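Long-range contacts in putative cathepsin d (Ixodes ricinus, PDB 5N7Q), which probably cleaves peptide bonds within proteins as a pepsin-like aspartic endopeptidase of the A1 family, and is held here in complex with the inhibitor pepstatin A: residues K205-A209 with Q245-G249; G255-C261 with L297-M303. The contacts are given in a common frame with arbitrary orientation. Numbering follows the deposited sequence.

Contact 1: residues K205-A209 with Q245-G249; sequences KSVSA and QYLGG
The chain at 205-208, continuing from strand 198-206, runs past the last turn of helix 237-247, and one long side chain bridges the gap. Residues 205-208 stay extended (phi/psi from -151/160 at Lys205 to -88/143 at Ser208), so Ser206 and Ser208 direct CB toward the helix while Val207 directs its own away. The closest CA pair, Ser206 and Tyr246, is still 8.3 Å apart, and just 168 Å² is buried. Along 245-249, Gln245 offers its O to Gly248 N at 3.3 Å, one of the two bonds of a Schellman motif. Tyr246 follows with chi1 -170° (t) and chi2 76°, its ring reaching across so that OH accepts from Ser208 N at 2.9 Å (N-H...O angle 160°) and also bonds Ala213 O. The ring edge meets Ser206, whose OG is 3.6 Å from Tyr246 CE2 and hydrogen-bonded to Asn269 O. Leu247 (m, t) leaves sideways and brings CD2 to 4.1 Å from Ser206 OG; Pro268 packs on both residues. Gly248 then turns to positive phi (85/20), where a CB would collide with the preceding carbonyl O. Gly249, at -78/138, leads the chain off in extended form. A Schellman-capped helix end is joined here, through the ring and hydroxyl of Tyr246, to the chain running on from strand 198-206, at the periphery of the C-terminal lobe of the pepsin-like fold.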
loop_
_atom_site.group_PDB
_atom_site.type_symbol
_atom_site.label_atom_id
_atom_site.label_comp_id
_atom_site.label_asym_id
_atom_site.label_seq_id
_atom_site.Cartn_x
_atom_site.Cartn_y
_atom_site.Cartn_z
ATOM N N LYS A 205 -11.306 18.651 -3.245
ATOM C CA LYS A 205 -11.361 20.104 -3.011
ATOM C C LYS A 205 -10.636 20.507 -1.765
ATOM O O LYS A 205 -10.409 19.686 -0.873
ATOM C CB LYS A 205 -12.809 20.578 -2.916
ATOM C CG LYS A 205 -13.576 20.060 -1.714
ATOM C CD LYS A 205 -15.007 20.576 -1.681
ATOM C CE LYS A 205 -15.799 19.872 -0.584
ATOM N NZ LYS A 205 -17.241 20.236 -0.571
ATOM N N SER A 206 -10.291 21.792 -1.704
ATOM C CA SER A 206 -9.785 22.399 -0.486
ATOM C C SER A 206 -10.427 23.760 -0.372
ATOM O O SER A 206 -10.493 24.492 -1.369
ATOM C CB SER A 206 -8.271 22.541 -0.550
ATOM O OG SER A 206 -7.797 22.949 0.725
ATOM N N VAL A 207 -10.934 24.081 0.806
ATOM C CA VAL A 207 -11.672 25.320 1.033
ATOM C C VAL A 207 -11.018 25.989 2.228
ATOM O O VAL A 207 -11.237 25.599 3.369
ATOM C CB VAL A 207 -13.160 25.029 1.314
ATOM C CG1 VAL A 207 -13.953 26.329 1.391
ATOM C CG2 VAL A 207 -13.733 24.090 0.263
ATOM N N SER A 208 -10.208 27.005 1.981
ATOM C CA SER A 208 -9.510 27.692 3.057
ATOM C C SER A 208 -10.346 28.822 3.625
ATOM O O SER A 208 -11.006 29.533 2.874
ATOM C CB SER A 208 -8.199 28.261 2.549
ATOM O OG SER A 208 -7.528 28.940 3.593
ATOM N N ALA A 209 -10.268 29.014 4.941
ATOM C CA ALA A 209 -10.808 30.203 5.593
ATOM C C ALA A 209 -10.020 31.483 5.280
ATOM O O ALA A 209 -10.555 32.583 5.427
ATOM C CB ALA A 209 -10.879 29.980 7.106
ATOM N N GLN A 245 0.070 24.577 -4.957
ATOM C CA GLN A 245 0.075 26.046 -5.030
ATOM C C GLN A 245 -0.913 26.666 -4.045
ATOM O O GLN A 245 -0.560 27.623 -3.328
ATOM C CB GLN A 245 -0.255 26.500 -6.446
ATOM C CG GLN A 245 0.061 27.986 -6.621
ATOM C CD GLN A 245 -0.132 28.421 -8.044
ATOM O OE1 GLN A 245 0.220 27.687 -8.980
ATOM N NE2 GLN A 245 -0.689 29.610 -8.231
ATOM N N TYR A 246 -2.126 26.110 -3.975
ATOM C CA TYR A 246 -3.136 26.596 -3.029
ATOM C C TYR A 246 -2.665 26.433 -1.585
ATOM O O TYR A 246 -2.961 27.267 -0.732
ATOM C CB TYR A 246 -4.432 25.811 -3.246
ATOM C CG TYR A 246 -5.649 26.335 -2.525
ATOM C CD1 TYR A 246 -6.318 27.466 -2.994
ATOM C CD2 TYR A 246 -6.197 25.670 -1.431
ATOM C CE1 TYR A 246 -7.456 27.933 -2.372
ATOM C CE2 TYR A 246 -7.332 26.141 -0.791
ATOM C CZ TYR A 246 -7.999 27.269 -1.289
ATOM O OH TYR A 246 -9.146 27.743 -0.667
ATOM N N LEU A 247 -1.961 25.327 -1.303
ATOM C CA LEU A 247 -1.486 25.041 0.064
ATOM C C LEU A 247 -0.203 25.749 0.457
ATOM O O LEU A 247 0.185 25.723 1.640
ATOM C CB LEU A 247 -1.312 23.537 0.249
ATOM C CG LEU A 247 -2.554 22.661 0.052
ATOM C CD1 LEU A 247 -2.162 21.201 0.185
ATOM C CD2 LEU A 247 -3.677 22.982 1.020
ATOM N N GLY A 248 0.482 26.345 -0.510
ATOM C CA GLY A 248 1.794 26.971 -0.253
ATOM C C GLY A 248 2.959 25.990 -0.317
ATOM O O GLY A 248 4.030 26.241 0.236
ATOM N N GLY A 249 2.753 24.846 -0.975
ATOM C CA GLY A 249 3.824 23.895 -1.236
ATOM C C GLY A 249 4.715 24.313 -2.381
ATOM O O GLY A 249 4.220 24.776 -3.418
#

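Contact 2: residues G255-C261 with L297-M303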
loop_
_atom_site.group_PDB
_atom_site.type_symbol
_atom_site.label_atom_id
_atom_site.label_comp_id
_atom_site.label_asym_id
_atom_site.label_seq_id
_atom_site.Cartn_x
_atom_site.Cartn_y
_atom_site.Cartn_z
ATOM N N GLY A 255 10.925 14.720 -5.588
ATOM C CA GLY A 255 9.611 14.302 -6.091
ATOM C C GLY A 255 8.413 14.838 -5.331
ATOM O O GLY A 255 7.256 14.574 -5.737
ATOM N N GLN A 256 8.689 15.570 -4.240
ATOM C CA GLN A 256 7.666 16.100 -3.352
ATOM C C GLN A 256 7.749 17.611 -3.117
ATOM O O GLN A 256 8.813 18.251 -3.021
ATOM C CB GLN A 256 7.686 15.428 -1.969
ATOM C CG GLN A 256 7.220 13.978 -1.947
ATOM C CD GLN A 256 8.269 13.048 -2.527
ATOM O OE1 GLN A 256 9.404 13.027 -2.059
ATOM N NE2 GLN A 256 7.901 12.292 -3.572
ATOM N N TYR A 257 6.567 18.145 -2.931
ATOM C CA TYR A 257 6.407 19.496 -2.497
ATOM C C TYR A 257 6.684 19.620 -0.998
ATOM O O TYR A 257 6.356 18.723 -0.238
ATOM C CB TYR A 257 5.002 19.951 -2.842
ATOM C CG TYR A 257 4.858 20.308 -4.308
ATOM C CD1 TYR A 257 5.235 21.576 -4.741
ATOM C CD2 TYR A 257 4.372 19.405 -5.244
ATOM C CE1 TYR A 257 5.112 21.949 -6.053
ATOM C CE2 TYR A 257 4.229 19.776 -6.590
ATOM C CZ TYR A 257 4.629 21.046 -6.974
ATOM O OH TYR A 257 4.511 21.465 -8.292
ATOM N N LEU A 258 7.266 20.747 -0.606
ATOM C CA LEU A 258 7.582 21.028 0.811
ATOM C C LEU A 258 6.750 22.181 1.322
ATOM O O LEU A 258 6.437 23.132 0.576
ATOM C CB LEU A 258 9.049 21.385 0.972
ATOM C CG LEU A 258 10.036 20.348 0.435
ATOM C CD1 LEU A 258 11.450 20.894 0.568
ATOM C CD2 LEU A 258 9.876 19.010 1.123
ATOM N N LEU A 259 6.426 22.108 2.608
ATOM C CA LEU A 259 5.600 23.095 3.290
ATOM C C LEU A 259 6.434 23.729 4.385
ATOM O O LEU A 259 7.274 23.074 5.002
ATOM C CB LEU A 259 4.368 22.418 3.882
ATOM C CG LEU A 259 3.407 21.889 2.810
ATOM C CD1 LEU A 259 2.486 20.821 3.358
ATOM C CD2 LEU A 259 2.589 23.013 2.168
ATOM N N ASP A 260 6.208 25.010 4.636
ATOM C CA ASP A 260 6.889 25.656 5.772
ATOM C C ASP A 260 6.443 25.025 7.103
ATOM O O ASP A 260 5.282 25.133 7.460
ATOM C CB ASP A 260 6.591 27.152 5.766
ATOM C CG ASP A 260 7.412 27.918 6.793
ATOM O OD1 ASP A 260 7.773 27.369 7.862
ATOM O OD2 ASP A 260 7.725 29.086 6.496
ATOM N N CYS A 261 7.381 24.428 7.845
ATOM C CA CYS A 261 7.059 23.721 9.070
ATOM C C CYS A 261 6.482 24.621 10.161
ATOM O O CYS A 261 5.859 24.103 11.093
ATOM C CB CYS A 261 8.258 22.938 9.622
ATOM S SG CYS A 261 8.809 21.509 8.655
ATOM N N LEU A 297 12.120 18.137 7.463
ATOM C CA LEU A 297 11.245 18.731 6.445
ATOM C C LEU A 297 9.796 18.407 6.739
ATOM O O LEU A 297 9.486 17.417 7.404
ATOM C CB LEU A 297 11.583 18.181 5.071
ATOM C CG LEU A 297 13.037 18.302 4.612
ATOM C CD1 LEU A 297 13.180 17.552 3.295
ATOM C CD2 LEU A 297 13.501 19.752 4.531
ATOM N N CYS A 298 8.916 19.241 6.211
ATOM C CA CYS A 298 7.476 18.984 6.246
ATOM C C CYS A 298 7.033 18.786 4.809
ATOM O O CYS A 298 6.962 19.760 4.031
ATOM C CB CYS A 298 6.751 20.134 6.918
ATOM S SG CYS A 298 7.200 20.220 8.670
ATOM N N VAL A 299 6.749 17.532 4.479
ATOM C CA VAL A 299 6.467 17.140 3.102
ATOM C C VAL A 299 4.953 17.162 2.877
ATOM O O VAL A 299 4.174 16.640 3.668
ATOM C CB VAL A 299 7.066 15.751 2.830
ATOM C CG1 VAL A 299 6.556 15.154 1.520
ATOM C CG2 VAL A 299 8.580 15.843 2.843
ATOM N N SER A 300 4.534 17.774 1.778
ATOM C CA SER A 300 3.156 17.714 1.379
ATOM C C SER A 300 2.802 16.290 0.975
ATOM O O SER A 300 3.489 15.696 0.144
ATOM C CB SER A 300 2.923 18.613 0.180
ATOM O OG SER A 300 1.617 18.388 -0.330
ATOM N N GLY A 301 1.720 15.786 1.512
ATOM C CA GLY A 301 1.260 14.446 1.187
ATOM C C GLY A 301 0.554 14.308 -0.144
ATOM O O GLY A 301 -0.050 13.273 -0.393
ATOM N N PHE A 302 0.619 15.326 -0.990
ATOM C CA PHE A 302 0.096 15.258 -2.357
ATOM C C PHE A 302 1.229 15.411 -3.328
ATOM O O PHE A 302 1.849 16.483 -3.391
ATOM C CB PHE A 302 -1.007 16.295 -2.600
ATOM C CG PHE A 302 -2.048 16.285 -1.547
ATOM C CD1 PHE A 302 -3.051 15.346 -1.566
ATOM C CD2 PHE A 302 -1.994 17.189 -0.499
ATOM C CE1 PHE A 302 -3.989 15.321 -0.556
ATOM C CE2 PHE A 302 -2.930 17.176 0.506
ATOM C CZ PHE A 302 -3.934 16.217 0.481
ATOM N N MET A 303 1.535 14.357 -4.081
ATOM C CA MET A 303 2.625 14.319 -5.025
ATOM C C MET A 303 2.133 13.957 -6.434
ATOM O O MET A 303 1.184 13.213 -6.608
ATOM C CB MET A 303 3.713 13.367 -4.551
ATOM C CG MET A 303 3.262 11.938 -4.372
ATOM S SD MET A 303 4.621 10.792 -4.046
ATOM C CE MET A 303 5.271 10.455 -5.662
HETATM O O HOH W 1 4.393 16.304 -2.434
HETATM O O HOH W 2 9.717 21.678 4.980
#
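Two direct backbone bonds hold this short antiparallel pairing: Ser300 N gives to Tyr257 O at 2.9 Å, and Leu259 N to Cys298 O at 2.8 Å. Cys298 O also receives a CA-H...O contact from Leu258 CA at 3.5 Å. Water 2 donates to Leu259 O and accepts from Cys298 N, 2.8 Å each. Water 1 accepts from Tyr257 N (2.9 Å) and donates to Ser300 O (2.8 Å) and Phe302 O (2.7 Å), taking the place of direct bonds where strand 295-304 is broken near Gly301. Ser300 OG accepts from Phe302 N at 3.3 Å, an ST turn, and also bonds Asn244; Tyr257 OH pairs with Asp241. The Cys261 SG-Cys298 SG disulfide (2.1 Å) fastens the other end, and Leu258 CD2 packs on Val299 CG2 at 3.8 Å. Gln256 and Met303 both pack against the bound pepstatin, marking the inhibitor-binding side. Strand 295-304 is flanked by strands 258-259 and 287-292 along its first part and pairs with strand 233-235 near Gly301 and Met303, where Phe302 packs on helix 237-247.

How the contacts relate
From the N terminus, strand 198-206 runs into contact 1, which closes a loop of 35 residues when helix 237-247 brings its end back beside 205-209. Contact 2 opens only afterwards, at 255-261, and closes a second loop of the same length at 297-303, so the two are in series and neither encloses nor crosses the other. The short link from Gly249 to Gly255 joins them, and their centres lie 13 Å apart. They touch directly: Leu259 CD2 is 3.6 Å from Gly249 N and 3.7 Å from Leu247 O. Helix 237-247 is thereby tied to two parts of the same sheet, the end of strand 198-206 and the paired strands 258-259 and 295-304.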